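Local coordinates for uncharacterized protein (Bacteroides ovatus CL02T12C04, PDB 6PTM) that probably hydrolyses carrageenan oligosaccharides from the chain end, as an exo-acting carrageenase of glycoside hydrolase family 42, at residues Y454-M457 with K458-P462; D552-M555 with S556-Q560. All coordinates share one frame; numbering follows the deposited sequence.

Interaction 1: Y454-M457 with K458-P462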
loop_
_atom_site.group_PDB
_atom_site.type_symbol
_atom_site.label_atom_id
_atom_site.label_comp_id
_atom_site.label_asym_id
_atom_site.label_seq_id
_atom_site.Cartn_x
_atom_site.Cartn_y
_atom_site.Cartn_z
ATOM N N TYR A 454 -5.892 0.979 0.826
ATOM C CA TYR A 454 -5.706 1.716 -0.457
ATOM C C TYR A 454 -6.964 2.566 -0.724
ATOM O O TYR A 454 -6.855 3.767 -1.100
ATOM C CB TYR A 454 -5.299 0.713 -1.552
ATOM C CG TYR A 454 -3.825 0.356 -1.531
ATOM C CD1 TYR A 454 -3.016 0.627 -0.425
ATOM C CD2 TYR A 454 -3.227 -0.259 -2.615
ATOM C CE1 TYR A 454 -1.671 0.307 -0.419
ATOM C CE2 TYR A 454 -1.881 -0.592 -2.617
ATOM C CZ TYR A 454 -1.095 -0.285 -1.531
ATOM O OH TYR A 454 0.237 -0.579 -1.571
ATOM N N ASP A 455 -8.145 1.969 -0.554
ATOM C CA ASP A 455 -9.433 2.666 -0.810
ATOM C C ASP A 455 -9.590 3.845 0.165
ATOM O O ASP A 455 -10.129 4.901 -0.249
ATOM C CB ASP A 455 -10.615 1.688 -0.793
ATOM C CG ASP A 455 -10.663 0.793 -2.029
ATOM O OD1 ASP A 455 -9.873 1.079 -2.979
ATOM O OD2 ASP A 455 -11.455 -0.202 -2.023
ATOM N N PHE A 456 -9.120 3.707 1.398
ATOM C CA PHE A 456 -9.166 4.808 2.380
ATOM C C PHE A 456 -8.210 5.924 1.907
ATOM O O PHE A 456 -8.624 7.101 1.848
ATOM C CB PHE A 456 -8.926 4.274 3.792
ATOM C CG PHE A 456 -8.932 5.351 4.846
ATOM C CD1 PHE A 456 -10.129 5.832 5.362
ATOM C CD2 PHE A 456 -7.745 5.950 5.259
ATOM C CE1 PHE A 456 -10.130 6.852 6.313
ATOM C CE2 PHE A 456 -7.752 6.947 6.234
ATOM C CZ PHE A 456 -8.941 7.408 6.749
ATOM N N MET A 457 -6.965 5.574 1.616
ATOM C CA MET A 457 -5.937 6.536 1.155
ATOM C C MET A 457 -6.444 7.256 -0.127
ATOM O O MET A 457 -6.297 8.487 -0.218
ATOM C CB MET A 457 -4.630 5.787 0.879
ATOM C CG MET A 457 -3.895 5.323 2.092
ATOM S SD MET A 457 -2.444 4.305 1.597
ATOM C CE MET A 457 -2.550 2.911 2.718
ATOM N N LYS A 458 -7.044 6.544 -1.092
ATOM C CA LYS A 458 -7.525 7.186 -2.332
ATOM C C LYS A 458 -8.817 7.979 -2.059
ATOM O O LYS A 458 -9.053 8.969 -2.780
ATOM C CB LYS A 458 -7.732 6.156 -3.438
ATOM C CG LYS A 458 -6.453 5.499 -3.946
ATOM C CD LYS A 458 -5.588 6.447 -4.777
ATOM C CE LYS A 458 -6.100 6.491 -6.194
ATOM N NZ LYS A 458 -5.322 7.428 -7.013
ATOM N N SER A 459 -9.605 7.630 -1.042
ATOM C CA SER A 459 -10.756 8.470 -0.616
ATOM C C SER A 459 -10.229 9.817 -0.116
ATOM O O SER A 459 -10.811 10.876 -0.464
ATOM C CB SER A 459 -11.603 7.759 0.407
ATOM O OG SER A 459 -12.256 6.606 -0.177
ATOM N N VAL A 460 -9.149 9.781 0.658
ATOM C CA VAL A 460 -8.526 10.995 1.245
ATOM C C VAL A 460 -7.910 11.855 0.136
ATOM O O VAL A 460 -8.230 13.082 0.088
ATOM C CB VAL A 460 -7.486 10.638 2.317
ATOM C CG1 VAL A 460 -6.711 11.880 2.750
ATOM C CG2 VAL A 460 -8.147 9.991 3.514
ATOM N N SER A 461 -7.099 11.236 -0.742
ATOM C CA SER A 461 -6.325 11.917 -1.815
ATOM C C SER A 461 -6.487 11.193 -3.133
ATOM O O SER A 461 -5.692 10.311 -3.448
ATOM C CB SER A 461 -4.874 11.984 -1.462
ATOM O OG SER A 461 -4.685 12.793 -0.320
ATOM N N PRO A 462 -7.529 11.487 -3.941
ATOM C CA PRO A 462 -7.705 10.759 -5.202
ATOM C C PRO A 462 -6.693 11.099 -6.306
ATOM O O PRO A 462 -6.600 10.284 -7.243
ATOM C CB PRO A 462 -9.143 11.113 -5.641
ATOM C CG PRO A 462 -9.424 12.406 -4.943
ATOM C CD PRO A 462 -8.641 12.397 -3.644
#
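Ser-459 and Asp-455 meet one turn apart at the C-terminal end of helix 448-460, an outer helix of the (beta/alpha)8 barrel expected of a GH42 enzyme. From CB of Ser-459, which lies 3.3 Å from O of Asp-455, the side chain turns back over the preceding turn: OG stands beside its own backbone N (chi1 -67°) and donates to Asp-455 O at 2.7 Å. Ser-459 N reaches the same oxygen at 2.9 Å from the opposite face of the carbonyl plane, so two donors from one residue grip a single acceptor. OG is also hydrogen-bonded to the backbone N of Phe-599, on strand 597-600 of the five-stranded parallel sheet that follows the barrel. An alanine in place of Ser-459 would keep the helical bond but would probably leave Phe-599 N without this acceptor, and Asp-455 O with one donor fewer. The carboxylate of Asp-455 points elsewhere, to Tyr-587 and His-499. Further round the helix, CG2 of Val-460 sits over one face of the Phe-456 ring, offset toward its rim, 4.1 Å from CE2; Trp-400 stacks on that ring and Tyr-568 meets it edge-to-face. Beyond Val-460 the chain leaves the helix, Ser-461 N still bonding to Met-457 O. Lys-458, bent at chi2 and chi3, brings NZ to donate a hydrogen bond to Pro-462 O at 3.1 Å, from above the carbonyl plane.

Interaction 2: D552-M555 with S556-Q560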
loop_
_atom_site.group_PDB
_atom_site.type_symbol
_atom_site.label_atom_id
_atom_site.label_comp_id
_atom_site.label_asym_id
_atom_site.label_seq_id
_atom_site.Cartn_x
_atom_site.Cartn_y
_atom_site.Cartn_z
ATOM N N ASP A 552 -4.690 3.198 -19.838
ATOM C CA ASP A 552 -5.877 4.106 -19.828
ATOM C C ASP A 552 -7.045 3.408 -19.112
ATOM O O ASP A 552 -7.717 4.063 -18.275
ATOM C CB ASP A 552 -6.247 4.625 -21.219
ATOM C CG ASP A 552 -5.209 5.606 -21.785
ATOM O OD1 ASP A 552 -4.659 6.522 -21.011
ATOM O OD2 ASP A 552 -4.946 5.484 -23.010
ATOM N N TYR A 553 -7.290 2.128 -19.401
ATOM C CA TYR A 553 -8.343 1.354 -18.705
ATOM C C TYR A 553 -8.051 1.370 -17.187
ATOM O O TYR A 553 -8.958 1.623 -16.381
ATOM C CB TYR A 553 -8.425 -0.070 -19.255
ATOM C CG TYR A 553 -8.957 -0.203 -20.662
ATOM C CD1 TYR A 553 -9.621 0.835 -21.309
ATOM C CD2 TYR A 553 -8.800 -1.404 -21.349
ATOM C CE1 TYR A 553 -10.133 0.663 -22.585
ATOM C CE2 TYR A 553 -9.298 -1.582 -22.623
ATOM C CZ TYR A 553 -9.975 -0.548 -23.238
ATOM O OH TYR A 553 -10.478 -0.727 -24.495
ATOM N N ILE A 554 -6.790 1.120 -16.817
ATOM C CA ILE A 554 -6.349 0.989 -15.410
ATOM C C ILE A 554 -6.595 2.325 -14.729
ATOM O O ILE A 554 -7.241 2.348 -13.630
ATOM C CB ILE A 554 -4.893 0.492 -15.316
ATOM C CG1 ILE A 554 -4.704 -0.895 -15.927
ATOM C CG2 ILE A 554 -4.427 0.520 -13.871
ATOM C CD1 ILE A 554 -5.622 -1.973 -15.372
ATOM N N MET A 555 -6.218 3.439 -15.363
ATOM C CA MET A 555 -6.455 4.731 -14.679
ATOM C C MET A 555 -7.968 4.946 -14.556
ATOM O O MET A 555 -8.360 5.449 -13.531
ATOM C CB MET A 555 -5.800 5.923 -15.379
ATOM C CG MET A 555 -4.313 5.838 -15.479
ATOM S SD MET A 555 -3.484 5.599 -13.866
ATOM C CE MET A 555 -4.262 6.908 -12.923
ATOM N N SER A 556 -8.797 4.545 -15.539
ATOM C CA SER A 556 -10.269 4.679 -15.430
ATOM C C SER A 556 -10.782 3.852 -14.239
ATOM O O SER A 556 -11.638 4.371 -13.438
ATOM C CB SER A 556 -10.967 4.316 -16.700
ATOM O OG SER A 556 -10.644 5.250 -17.718
ATOM N N PHE A 557 -10.290 2.626 -14.074
ATOM C CA PHE A 557 -10.673 1.805 -12.889
ATOM C C PHE A 557 -10.218 2.492 -11.594
ATOM O O PHE A 557 -11.026 2.504 -10.663
ATOM C CB PHE A 557 -10.119 0.381 -12.955
ATOM C CG PHE A 557 -10.793 -0.494 -13.975
ATOM C CD1 PHE A 557 -12.140 -0.815 -13.847
ATOM C CD2 PHE A 557 -10.089 -1.019 -15.044
ATOM C CE1 PHE A 557 -12.768 -1.633 -14.781
ATOM C CE2 PHE A 557 -10.708 -1.868 -15.941
ATOM C CZ PHE A 557 -12.047 -2.151 -15.830
ATOM N N GLN A 558 -9.005 3.049 -11.517
ATOM C CA GLN A 558 -8.488 3.683 -10.261
ATOM C C GLN A 558 -9.360 4.904 -9.939
ATOM O O GLN A 558 -9.627 5.190 -8.755
ATOM C CB GLN A 558 -7.035 4.167 -10.383
ATOM C CG GLN A 558 -5.960 3.075 -10.421
ATOM C CD GLN A 558 -4.576 3.679 -10.358
ATOM O OE1 GLN A 558 -4.429 4.926 -10.285
ATOM N NE2 GLN A 558 -3.563 2.814 -10.329
ATOM N N ARG A 559 -9.756 5.652 -10.966
ATOM C CA ARG A 559 -10.429 6.970 -10.800
ATOM C C ARG A 559 -11.939 6.789 -10.700
ATOM O O ARG A 559 -12.620 7.786 -10.394
ATOM C CB ARG A 559 -10.153 7.893 -11.986
ATOM C CG ARG A 559 -8.698 8.326 -12.079
ATOM C CD ARG A 559 -8.379 8.890 -13.433
ATOM N NE ARG A 559 -7.026 9.444 -13.512
ATOM C CZ ARG A 559 -6.447 9.797 -14.661
ATOM N NH1 ARG A 559 -7.091 9.631 -15.815
ATOM N NH2 ARG A 559 -5.243 10.350 -14.661
ATOM N N GLN A 560 -12.464 5.600 -10.977
ATOM C CA GLN A 560 -13.940 5.432 -11.031
ATOM C C GLN A 560 -14.576 5.960 -9.738
ATOM O O GLN A 560 -14.083 5.649 -8.636
ATOM C CB GLN A 560 -14.347 3.982 -11.265
ATOM C CG GLN A 560 -15.836 3.806 -11.550
ATOM C CD GLN A 560 -16.137 2.404 -12.005
ATOM O OE1 GLN A 560 -15.755 1.412 -11.380
ATOM N NE2 GLN A 560 -16.776 2.304 -13.154
#
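Met-555 folds into a compact hook, with all three side-chain torsions near -60° (chi3 -50°), which turns its methyl CE toward Gln-558 and Arg-559, while Arg-559 stretches out from CG to NE and lays one face of its guanidinium against it. This is i to i+3 and i to i+4 packing on the last turns of the short helix 551-559. CE and CB of Met-555 lie over one face of the guanidinium, CB offset toward the rim; CE comes within 3.8 Å of NE of Arg-559, and CB within 4.0 Å of its NH1. The methyl and CB thus cover part of one face of a flat charged group whose NE forms a salt bridge with Asp-161. On the other flank CE approaches OE1 of Gln-558 at 3.3 Å, and SD follows at 3.8 Å from the same oxygen. The amide of Gln-558 is held by the hydrogen bond from NE2 to the carbonyl of Thr-497 in helix 486-498. Phe-557 faces another side of the helix: CD2 passes 3.2 Å from Tyr-553 O, and its ring packs on Ile-498 and on strand 707-715 of the C-terminal antiparallel sheet. Ile-554 lies against Trp-494 and Phe-171; together with Phe-557 it sets the helix between helix 486-498, strand 168-175 and that sheet. The aliphatic part of Arg-559 returns along the backbone of the previous turn, CG resting 3.2 Å from O of Met-555, the carbonyl that accepts the N-H of Arg-559.

Overall arrangement
Following the chain from the N terminus, interaction 1 comes first, at the end of helix 448-460 just before strand 466-471, and interaction 2 follows about ninety residues later on helix 551-559, just before strand 564-567. Each is local to its own helix, so neither closes a long loop; they lie in series, neither nested nor crossed. Their centres are 14 Å apart, and they meet where Lys-458 NZ packs 4.2 Å from Gln-558 OE1. Residues 454-462 join barrel strands 421-423 and 466-471 to the parallel sheet of strand 597-600. Residues 552-560 tie barrel strand 168-175 to the C-terminal antiparallel sheet.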